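Local coordinates for protease (Helicobacter pylori, PDB 5EUF), which is a zinc-dependent M16-family peptidase that probably cleaves the cytoplasmic domain of human junctional adhesion molecule A and so weakens the gastric epithelial barrier, at residues B[259-264]-B[378-383]; B[265-270]-B[389-394]; B[269-274]-B[397-402]. All blocks are in the same frame, centred on the assembly; numbering follows the deposited sequence.

Contact 1 of 3, residues B[259-264]-B[378-383]; sequences PAFKHK and QNDLQG
Three kinds of interaction join the loop 259-264, which follows strand 251-258, to 378-383, where one helix ends and helix 381-385 begins. The polar link is a single hydrogen bond: Lys262 NZ donates to the backbone Gln378 O at 2.8 Å, lying nearly along the C=O axis (165°). A bend at chi3 in an otherwise extended chain turns the ammonium group toward this carbonyl. The lysine chain and Asp380 lie alongside each other, pointing opposite ways, so that aliphatic carbon rather than charge meets the carboxylate, Lys262 CG lying 3.5 Å from Asp380 CG. The charged ends stay apart, Lys262 NZ being 5.3 Å from Asp380 OD1, a spacing at which attraction may still favour the pairing without a salt bridge.

The aromatic part is a CH-pi contact. Phe261 CG stands anti to the backbone N, which carries the ring toward 378-383, and Gln378 CG sits over one face, 3.7 Å from the ring centroid and 17° off the normal. Gln378 is bent at chi2, its amide plane is moderately tilted from the ring plane, and its NE2 is hydrogen-bonded to Gln306. Phe261 CE2 also approaches Asp380 OD2 at 3.7 Å, with ring and carboxylate planes steeply inclined at 78°. Tyr375 of helix 365-376 meets the Phe261 ring edge-to-face.

Backbone turns set both sides of this largely surface contact. Ala260 to His263 form a type I beta turn that presents Phe261 and Lys262 together. Opposite them, Asn379, with positive phi, closes the preceding helix in a Schellman motif, followed directly by Asp380 at the N-cap of the next: a tight link between consecutive helices, here docked against a beta-to-alpha loop within the C-terminal half of an M16 peptidase.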
loop_
_atom_site.group_PDB
_atom_site.type_symbol
_atom_site.label_atom_id
_atom_site.label_comp_id
_atom_site.label_asym_id
_atom_site.label_seq_id
_atom_site.Cartn_x
_atom_site.Cartn_y
_atom_site.Cartn_z
ATOM N N PRO B 259 5.927 -14.617 13.558
ATOM C CA PRO B 259 5.488 -15.692 12.655
ATOM C C PRO B 259 3.980 -15.741 12.430
ATOM O O PRO B 259 3.218 -15.100 13.156
ATOM C CB PRO B 259 5.956 -16.960 13.374
ATOM C CG PRO B 259 7.113 -16.523 14.184
ATOM C CD PRO B 259 6.781 -15.133 14.643
ATOM N N ALA B 260 3.560 -16.507 11.428
ATOM C CA ALA B 260 2.144 -16.652 11.104
ATOM C C ALA B 260 1.381 -17.449 12.170
ATOM O O ALA B 260 1.977 -17.993 13.101
ATOM C CB ALA B 260 1.988 -17.303 9.741
ATOM N N PHE B 261 0.060 -17.515 12.010
ATOM C CA PHE B 261 -0.854 -18.081 13.006
ATOM C C PHE B 261 -0.457 -19.459 13.526
ATOM O O PHE B 261 -0.421 -19.686 14.736
ATOM C CB PHE B 261 -2.271 -18.154 12.417
ATOM C CG PHE B 261 -3.305 -18.705 13.367
ATOM C CD1 PHE B 261 -3.993 -17.862 14.223
ATOM C CD2 PHE B 261 -3.606 -20.059 13.386
ATOM C CE1 PHE B 261 -4.951 -18.360 15.093
ATOM C CE2 PHE B 261 -4.560 -20.563 14.254
ATOM C CZ PHE B 261 -5.233 -19.711 15.108
ATOM N N LYS B 262 -0.162 -20.376 12.612
ATOM C CA LYS B 262 -0.015 -21.786 12.963
ATOM C C LYS B 262 1.402 -22.148 13.397
ATOM O O LYS B 262 1.878 -23.250 13.125
ATOM C CB LYS B 262 -0.435 -22.654 11.775
ATOM C CG LYS B 262 -1.136 -23.939 12.157
ATOM C CD LYS B 262 -1.764 -24.591 10.940
ATOM C CE LYS B 262 -2.701 -23.627 10.230
ATOM N NZ LYS B 262 -3.363 -24.260 9.055
ATOM N N HIS B 263 2.070 -21.224 14.079
ATOM C CA HIS B 263 3.464 -21.420 14.458
ATOM C C HIS B 263 3.572 -21.953 15.881
ATOM O O HIS B 263 2.649 -21.798 16.682
ATOM C CB HIS B 263 4.240 -20.109 14.319
ATOM C CG HIS B 263 5.724 -20.288 14.227
ATOM N ND1 HIS B 263 6.542 -20.314 15.336
ATOM C CD2 HIS B 263 6.538 -20.437 13.156
ATOM C CE1 HIS B 263 7.795 -20.477 14.953
ATOM N NE2 HIS B 263 7.821 -20.555 13.635
ATOM N N LYS B 264 4.701 -22.582 16.189
ATOM C CA LYS B 264 4.913 -23.178 17.505
ATOM C C LYS B 264 5.206 -22.122 18.566
ATOM O O LYS B 264 4.873 -22.295 19.740
ATOM C CB LYS B 264 6.059 -24.191 17.450
ATOM N N GLN B 378 -8.776 -21.480 10.407
ATOM C CA GLN B 378 -7.396 -21.762 10.037
ATOM C C GLN B 378 -7.175 -23.260 9.859
ATOM O O GLN B 378 -6.092 -23.692 9.456
ATOM C CB GLN B 378 -6.433 -21.214 11.094
ATOM C CG GLN B 378 -6.640 -19.747 11.427
ATOM C CD GLN B 378 -6.418 -18.839 10.234
ATOM O OE1 GLN B 378 -5.749 -19.212 9.270
ATOM N NE2 GLN B 378 -6.982 -17.637 10.292
ATOM N N ASN B 379 -8.215 -24.039 10.151
ATOM C CA ASN B 379 -8.128 -25.496 10.175
ATOM C C ASN B 379 -6.979 -25.943 11.075
ATOM O O ASN B 379 -6.065 -26.641 10.638
ATOM C CB ASN B 379 -7.959 -26.059 8.762
ATOM C CG ASN B 379 -8.346 -27.525 8.667
ATOM O OD1 ASN B 379 -8.168 -28.291 9.615
ATOM N ND2 ASN B 379 -8.885 -27.922 7.519
ATOM N N ASP B 380 -7.034 -25.525 12.335
ATOM C CA ASP B 380 -5.970 -25.808 13.289
ATOM C C ASP B 380 -6.542 -26.215 14.647
ATOM O O ASP B 380 -6.145 -25.683 15.683
ATOM C CB ASP B 380 -5.061 -24.585 13.438
ATOM C CG ASP B 380 -3.784 -24.892 14.192
ATOM O OD1 ASP B 380 -3.272 -26.025 14.058
ATOM O OD2 ASP B 380 -3.298 -24.001 14.921
ATOM N N LEU B 381 -7.477 -27.160 14.640
ATOM C CA LEU B 381 -8.094 -27.615 15.882
ATOM C C LEU B 381 -7.104 -28.421 16.711
ATOM O O LEU B 381 -7.183 -28.444 17.940
ATOM C CB LEU B 381 -9.340 -28.453 15.602
ATOM C CG LEU B 381 -10.508 -27.768 14.896
ATOM C CD1 LEU B 381 -10.367 -27.873 13.381
ATOM C CD2 LEU B 381 -11.822 -28.366 15.365
ATOM N N GLN B 382 -6.178 -29.085 16.028
ATOM C CA GLN B 382 -5.131 -29.842 16.701
ATOM C C GLN B 382 -4.271 -28.908 17.536
ATOM O O GLN B 382 -3.865 -29.246 18.647
ATOM C CB GLN B 382 -4.264 -30.595 15.691
ATOM C CG GLN B 382 -3.173 -31.438 16.329
ATOM C CD GLN B 382 -3.730 -32.537 17.216
ATOM O OE1 GLN B 382 -4.824 -33.051 16.974
ATOM N NE2 GLN B 382 -2.980 -32.900 18.252
ATOM N N GLY B 383 -3.999 -27.727 16.988
ATOM C CA GLY B 383 -3.244 -26.715 17.699
ATOM C C GLY B 383 -3.994 -26.270 18.935
ATOM O O GLY B 383 -3.399 -26.087 19.995
#

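Contact 2 of 3, residues B[265-270]-B[389-394]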
loop_
_atom_site.group_PDB
_atom_site.type_symbol
_atom_site.label_atom_id
_atom_site.label_comp_id
_atom_site.label_asym_id
_atom_site.label_seq_id
_atom_site.Cartn_x
_atom_site.Cartn_y
_atom_site.Cartn_z
ATOM N N ASP B 265 5.826 -21.023 18.147
ATOM C CA ASP B 265 6.251 -19.985 19.079
ATOM C C ASP B 265 5.096 -19.093 19.511
ATOM O O ASP B 265 5.257 -18.251 20.393
ATOM C CB ASP B 265 7.363 -19.135 18.460
ATOM C CG ASP B 265 8.706 -19.840 18.468
ATOM O OD1 ASP B 265 8.952 -20.644 19.393
ATOM O OD2 ASP B 265 9.518 -19.589 17.552
ATOM N N GLN B 266 3.934 -19.283 18.897
ATOM C CA GLN B 266 2.768 -18.465 19.213
ATOM C C GLN B 266 2.345 -18.614 20.669
ATOM O O GLN B 266 1.883 -17.653 21.286
ATOM C CB GLN B 266 1.593 -18.814 18.294
ATOM C CG GLN B 266 1.780 -18.384 16.849
ATOM C CD GLN B 266 1.972 -16.884 16.697
ATOM O OE1 GLN B 266 1.569 -16.099 17.560
ATOM N NE2 GLN B 266 2.591 -16.477 15.594
ATOM N N VAL B 267 2.503 -19.814 21.217
ATOM C CA VAL B 267 2.103 -20.067 22.595
ATOM C C VAL B 267 2.989 -19.279 23.554
ATOM O O VAL B 267 2.504 -18.676 24.510
ATOM C CB VAL B 267 2.164 -21.565 22.938
ATOM C CG1 VAL B 267 1.690 -21.803 24.365
ATOM C CG2 VAL B 267 1.320 -22.364 21.957
ATOM N N ALA B 268 4.290 -19.274 23.283
ATOM C CA ALA B 268 5.237 -18.516 24.094
ATOM C C ALA B 268 4.987 -17.018 23.958
ATOM O O ALA B 268 5.067 -16.276 24.938
ATOM C CB ALA B 268 6.661 -18.851 23.701
ATOM N N LEU B 269 4.688 -16.583 22.738
ATOM C CA LEU B 269 4.349 -15.190 22.474
ATOM C C LEU B 269 3.128 -14.766 23.283
ATOM O O LEU B 269 3.107 -13.690 23.880
ATOM C CB LEU B 269 4.094 -14.978 20.984
ATOM C CG LEU B 269 5.321 -15.000 20.076
ATOM C CD1 LEU B 269 4.909 -15.165 18.623
ATOM C CD2 LEU B 269 6.122 -13.725 20.261
ATOM N N ASP B 270 2.112 -15.621 23.301
ATOM C CA ASP B 270 0.942 -15.398 24.139
ATOM C C ASP B 270 1.360 -15.265 25.601
ATOM O O ASP B 270 0.885 -14.381 26.314
ATOM C CB ASP B 270 -0.071 -16.535 23.968
ATOM C CG ASP B 270 -0.762 -16.503 22.616
ATOM O OD1 ASP B 270 -0.307 -15.754 21.728
ATOM O OD2 ASP B 270 -1.763 -17.228 22.439
ATOM N N GLN B 389 -1.403 -27.868 27.174
ATOM C CA GLN B 389 -0.232 -28.646 27.555
ATOM C C GLN B 389 1.052 -27.935 27.138
ATOM O O GLN B 389 2.043 -27.953 27.865
ATOM C CB GLN B 389 -0.286 -30.047 26.942
ATOM C CG GLN B 389 0.774 -30.995 27.485
ATOM C CD GLN B 389 0.669 -31.190 28.990
ATOM O OE1 GLN B 389 -0.427 -31.201 29.551
ATOM N NE2 GLN B 389 1.814 -31.338 29.651
ATOM N N GLN B 390 1.027 -27.301 25.970
ATOM C CA GLN B 390 2.194 -26.587 25.474
ATOM C C GLN B 390 2.489 -25.371 26.341
ATOM O O GLN B 390 3.649 -25.018 26.566
ATOM C CB GLN B 390 1.991 -26.164 24.017
ATOM C CG GLN B 390 2.150 -27.296 23.013
ATOM C CD GLN B 390 2.128 -26.813 21.573
ATOM O OE1 GLN B 390 2.398 -25.644 21.291
ATOM N NE2 GLN B 390 1.806 -27.715 20.653
ATOM N N PHE B 391 1.429 -24.741 26.834
ATOM C CA PHE B 391 1.564 -23.537 27.642
ATOM C C PHE B 391 2.143 -23.863 29.012
ATOM O O PHE B 391 2.999 -23.141 29.522
ATOM C CB PHE B 391 0.208 -22.843 27.792
ATOM C CG PHE B 391 0.300 -21.419 28.261
ATOM C CD1 PHE B 391 0.389 -21.123 29.610
ATOM C CD2 PHE B 391 0.282 -20.374 27.350
ATOM C CE1 PHE B 391 0.469 -19.812 30.042
ATOM C CE2 PHE B 391 0.361 -19.061 27.775
ATOM C CZ PHE B 391 0.456 -18.780 29.121
ATOM N N LEU B 392 1.673 -24.958 29.600
ATOM C CA LEU B 392 2.084 -25.337 30.947
ATOM C C LEU B 392 3.454 -26.011 30.963
ATOM O O LEU B 392 4.037 -26.216 32.025
ATOM C CB LEU B 392 1.038 -26.255 31.578
ATOM C CG LEU B 392 -0.367 -25.652 31.669
ATOM C CD1 LEU B 392 -1.339 -26.629 32.311
ATOM C CD2 LEU B 392 -0.339 -24.331 32.426
ATOM N N ASP B 393 3.960 -26.356 29.784
ATOM C CA ASP B 393 5.287 -26.951 29.671
ATOM C C ASP B 393 6.319 -25.905 29.270
ATOM O O ASP B 393 7.485 -26.228 29.046
ATOM C CB ASP B 393 5.287 -28.099 28.661
ATOM C CG ASP B 393 4.491 -29.295 29.135
ATOM O OD1 ASP B 393 4.342 -29.464 30.363
ATOM O OD2 ASP B 393 4.014 -30.068 28.279
ATOM N N LEU B 394 5.885 -24.653 29.169
ATOM C CA LEU B 394 6.794 -23.565 28.836
ATOM C C LEU B 394 7.798 -23.344 29.958
ATOM O O LEU B 394 7.425 -23.232 31.123
ATOM C CB LEU B 394 6.024 -22.269 28.564
ATOM C CG LEU B 394 5.296 -22.126 27.226
ATOM C CD1 LEU B 394 4.371 -20.922 27.252
ATOM C CD2 LEU B 394 6.290 -22.000 26.086
#
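Helix-to-helix packing in the C-terminal half of the M16 fold brings the N-terminal part of helix 266-276 against the end of helix 387-392 and the residues that follow it. The apolar core centres on Val267, whose two methyls divide the work. CG1, anti to the backbone N (chi1 -178°), reaches Phe391 CD2 at 3.6 Å and Leu394 CD1 at 4.0 Å. The Phe391 ring is approached obliquely by this methyl, while the backbone atom Asp270 C comes loosely near the ring edge. Leu394 CD1 lies over one face of the same ring, 4.1 Å above its plane, so Phe391 and Leu394 meet Val267 as a pair. The other methyl of Leu394, CD2, rests against Ala268 CB at 4.0 Å. The packing extends beyond this helix pair, since Ile350 and Gln354 of helix 344-361 also touch Phe391.

Polar groups border this core. Asp270 directs OD2 to Tyr387 OH, a hydrogen bond that ties the helix to the start of helix 387-392. Lys351 NZ binds the carbonyl oxygens of both Leu392 and Leu394, gripping the chain where it leaves the helix. Within 389-394, Gln389 NE2 donates to the syn lone pair of Asp393 OD2 at 2.9 Å, although Gln389 is poorly ordered.

At the exposed edge of the contact, Gln390 stretches beyond CG across the valine at about a right angle, and its OE1 meets Val267 CG2 at 3.5 Å.

Contact 3 of 3, residues B[269-274]-B[397-402]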
loop_
_atom_site.group_PDB
_atom_site.type_symbol
_atom_site.label_atom_id
_atom_site.label_comp_id
_atom_site.label_asym_id
_atom_site.label_seq_id
_atom_site.Cartn_x
_atom_site.Cartn_y
_atom_site.Cartn_z
ATOM N N LEU B 269 4.688 -16.583 22.738
ATOM C CA LEU B 269 4.349 -15.190 22.474
ATOM C C LEU B 269 3.128 -14.766 23.283
ATOM O O LEU B 269 3.107 -13.690 23.880
ATOM C CB LEU B 269 4.094 -14.978 20.984
ATOM C CG LEU B 269 5.321 -15.000 20.076
ATOM C CD1 LEU B 269 4.909 -15.165 18.623
ATOM C CD2 LEU B 269 6.122 -13.725 20.261
ATOM N N ASP B 270 2.112 -15.621 23.301
ATOM C CA ASP B 270 0.942 -15.398 24.139
ATOM C C ASP B 270 1.360 -15.265 25.601
ATOM O O ASP B 270 0.885 -14.381 26.314
ATOM C CB ASP B 270 -0.071 -16.535 23.968
ATOM C CG ASP B 270 -0.762 -16.503 22.616
ATOM O OD1 ASP B 270 -0.307 -15.754 21.728
ATOM O OD2 ASP B 270 -1.763 -17.228 22.439
ATOM N N ALA B 271 2.266 -16.138 26.033
ATOM C CA ALA B 271 2.764 -16.108 27.403
ATOM C C ALA B 271 3.577 -14.845 27.678
ATOM O O ALA B 271 3.529 -14.299 28.780
ATOM C CB ALA B 271 3.597 -17.347 27.690
ATOM N N LEU B 272 4.324 -14.387 26.677
ATOM C CA LEU B 272 5.113 -13.167 26.819
ATOM C C LEU B 272 4.214 -11.948 27.008
ATOM O O LEU B 272 4.523 -11.057 27.800
ATOM C CB LEU B 272 6.025 -12.965 25.605
ATOM C CG LEU B 272 7.396 -13.645 25.658
ATOM C CD1 LEU B 272 8.161 -13.451 24.355
ATOM C CD2 LEU B 272 8.203 -13.118 26.833
ATOM N N SER B 273 3.099 -11.917 26.284
ATOM C CA SER B 273 2.152 -10.814 26.388
ATOM C C SER B 273 1.458 -10.823 27.745
ATOM O O SER B 273 1.216 -9.769 28.337
ATOM C CB SER B 273 1.116 -10.885 25.267
ATOM O OG SER B 273 0.220 -9.790 25.335
ATOM N N LYS B 274 1.140 -12.019 28.230
ATOM C CA LYS B 274 0.565 -12.188 29.562
ATOM C C LYS B 274 1.493 -11.611 30.627
ATOM O O LYS B 274 1.041 -11.036 31.617
ATOM C CB LYS B 274 0.295 -13.669 29.850
ATOM C CG LYS B 274 -1.162 -14.096 29.708
ATOM C CD LYS B 274 -1.658 -13.963 28.278
ATOM C CE LYS B 274 -3.139 -14.299 28.177
ATOM N NZ LYS B 274 -3.967 -13.408 29.039
ATOM N N SER B 397 13.214 -20.230 29.714
ATOM C CA SER B 397 14.109 -20.230 28.564
ATOM C C SER B 397 13.338 -20.105 27.253
ATOM O O SER B 397 13.798 -19.449 26.319
ATOM C CB SER B 397 14.963 -21.499 28.553
ATOM O OG SER B 397 14.150 -22.660 28.554
ATOM N N ASP B 398 12.166 -20.730 27.189
ATOM C CA ASP B 398 11.323 -20.642 25.999
ATOM C C ASP B 398 10.872 -19.203 25.777
ATOM O O ASP B 398 10.881 -18.703 24.653
ATOM C CB ASP B 398 10.107 -21.566 26.117
ATOM C CG ASP B 398 10.481 -23.036 26.057
ATOM O OD1 ASP B 398 11.464 -23.371 25.359
ATOM O OD2 ASP B 398 9.794 -23.855 26.704
ATOM N N LEU B 399 10.490 -18.539 26.861
ATOM C CA LEU B 399 10.059 -17.150 26.795
ATOM C C LEU B 399 11.206 -16.232 26.378
ATOM O O LEU B 399 11.001 -15.264 25.649
ATOM C CB LEU B 399 9.493 -16.702 28.145
ATOM C CG LEU B 399 8.042 -17.059 28.481
ATOM C CD1 LEU B 399 7.832 -18.562 28.582
ATOM C CD2 LEU B 399 7.626 -16.374 29.774
ATOM N N VAL B 400 12.414 -16.546 26.839
ATOM C CA VAL B 400 13.581 -15.715 26.558
ATOM C C VAL B 400 14.118 -15.965 25.147
ATOM O O VAL B 400 14.576 -15.038 24.478
ATOM C CB VAL B 400 14.700 -15.953 27.595
ATOM C CG1 VAL B 400 15.908 -15.078 27.296
ATOM C CG2 VAL B 400 14.183 -15.675 28.997
ATOM N N ARG B 401 14.056 -17.214 24.695
ATOM C CA ARG B 401 14.437 -17.550 23.323
ATOM C C ARG B 401 13.560 -16.805 22.324
ATOM O O ARG B 401 14.060 -16.164 21.400
ATOM C CB ARG B 401 14.330 -19.055 23.072
ATOM C CG ARG B 401 14.591 -19.450 21.620
ATOM C CD ARG B 401 14.129 -20.870 21.314
ATOM N NE ARG B 401 12.673 -20.986 21.260
ATOM C CZ ARG B 401 11.932 -21.582 22.189
ATOM N NH1 ARG B 401 12.509 -22.128 23.252
ATOM N NH2 ARG B 401 10.613 -21.637 22.053
ATOM N N VAL B 402 12.250 -16.904 22.520
ATOM C CA VAL B 402 11.281 -16.254 21.650
ATOM C C VAL B 402 11.455 -14.740 21.690
ATOM O O VAL B 402 11.336 -14.062 20.666
ATOM C CB VAL B 402 9.842 -16.632 22.050
ATOM C CG1 VAL B 402 8.832 -15.829 21.252
ATOM C CG2 VAL B 402 9.617 -18.118 21.841
#
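Segments 269-274 and 397-402, on helices 266-276 and 396-406, cross almost at right angles, their axes approaching to 9.5 Å with a signed crossing angle of -96°. So steep a crossing confines the contact to a compact patch where five buried residues meet.

The tight part gathers around Val402 and Leu272. Val402 CG1 is anti to its backbone N (chi1 173°) and packs against two leucines one turn apart: it lies 3.6 Å from Leu269 CD2 and 4.0 Å from Leu272 CD1. Leu269 crosses the valine obliquely, whereas Leu272 runs past it in the opposite direction. Leu272 also covers the backbone of the other helix. Its CD1 is 3.6 Å from Leu399 O, and CD2 lies 4.0 Å from Leu399 CB, so the isopropyl fork straddles this carbonyl with both methyls. Leu399 runs antiparallel to Leu272 and continues toward Ala271, but there the fit is looser, Ala271 CB and Leu399 CD1 being 4.5 Å apart. Leu347 of helix 344-361 and Phe407 touch Leu399 and Leu272 respectively, continuing the apolar layer.

The solvent side is carried by 397-402, where Arg401 is exposed. Arg401 NH1 forms a salt bridge with Asp398 OD1 at 2.7 Å, from within the guanidinium plane and onto the anti lone pair of the carboxylate. Arg401 NH2 has a second acidic partner in Asp265, just ahead in the chain of the opposing segment, while Asp398 OD2 accepts from Lys395 N.

The division is therefore chemical as well as spatial: aliphatic groups make the side-chain contacts between these segments, with one backbone carbonyl covered by Leu272, and charge lies outside the apolar patch. Cohesion here probably rests on apolar burial and shape, with the two acids flanking Arg401 likely to stabilise its positive charge.

Overall arrangement
Contacts 2 and 3 both use helix 266-276 and share Leu269 and Asp270; their centres lie 7 Å apart. Ala268 CB touches Val402 CG2 at 3.6 Å, and Phe391 CE2 touches Ala271 CB at 3.7 Å, merging them into one apolar core. Contact 1 is centred 13 Å from contact 2, joined through Ala260 O and Gln266 NE2 (3.0 Å, a probable hydrogen bond), and 17 Å from contact 3. Together the three dock successive parts of 378-402 onto 259-274. All lie away from the catalytic zinc site of His53 and Glu133, although a bound zinc ion is about 4 Å from the Asp270 side chain and about 6 Å from that of Phe261.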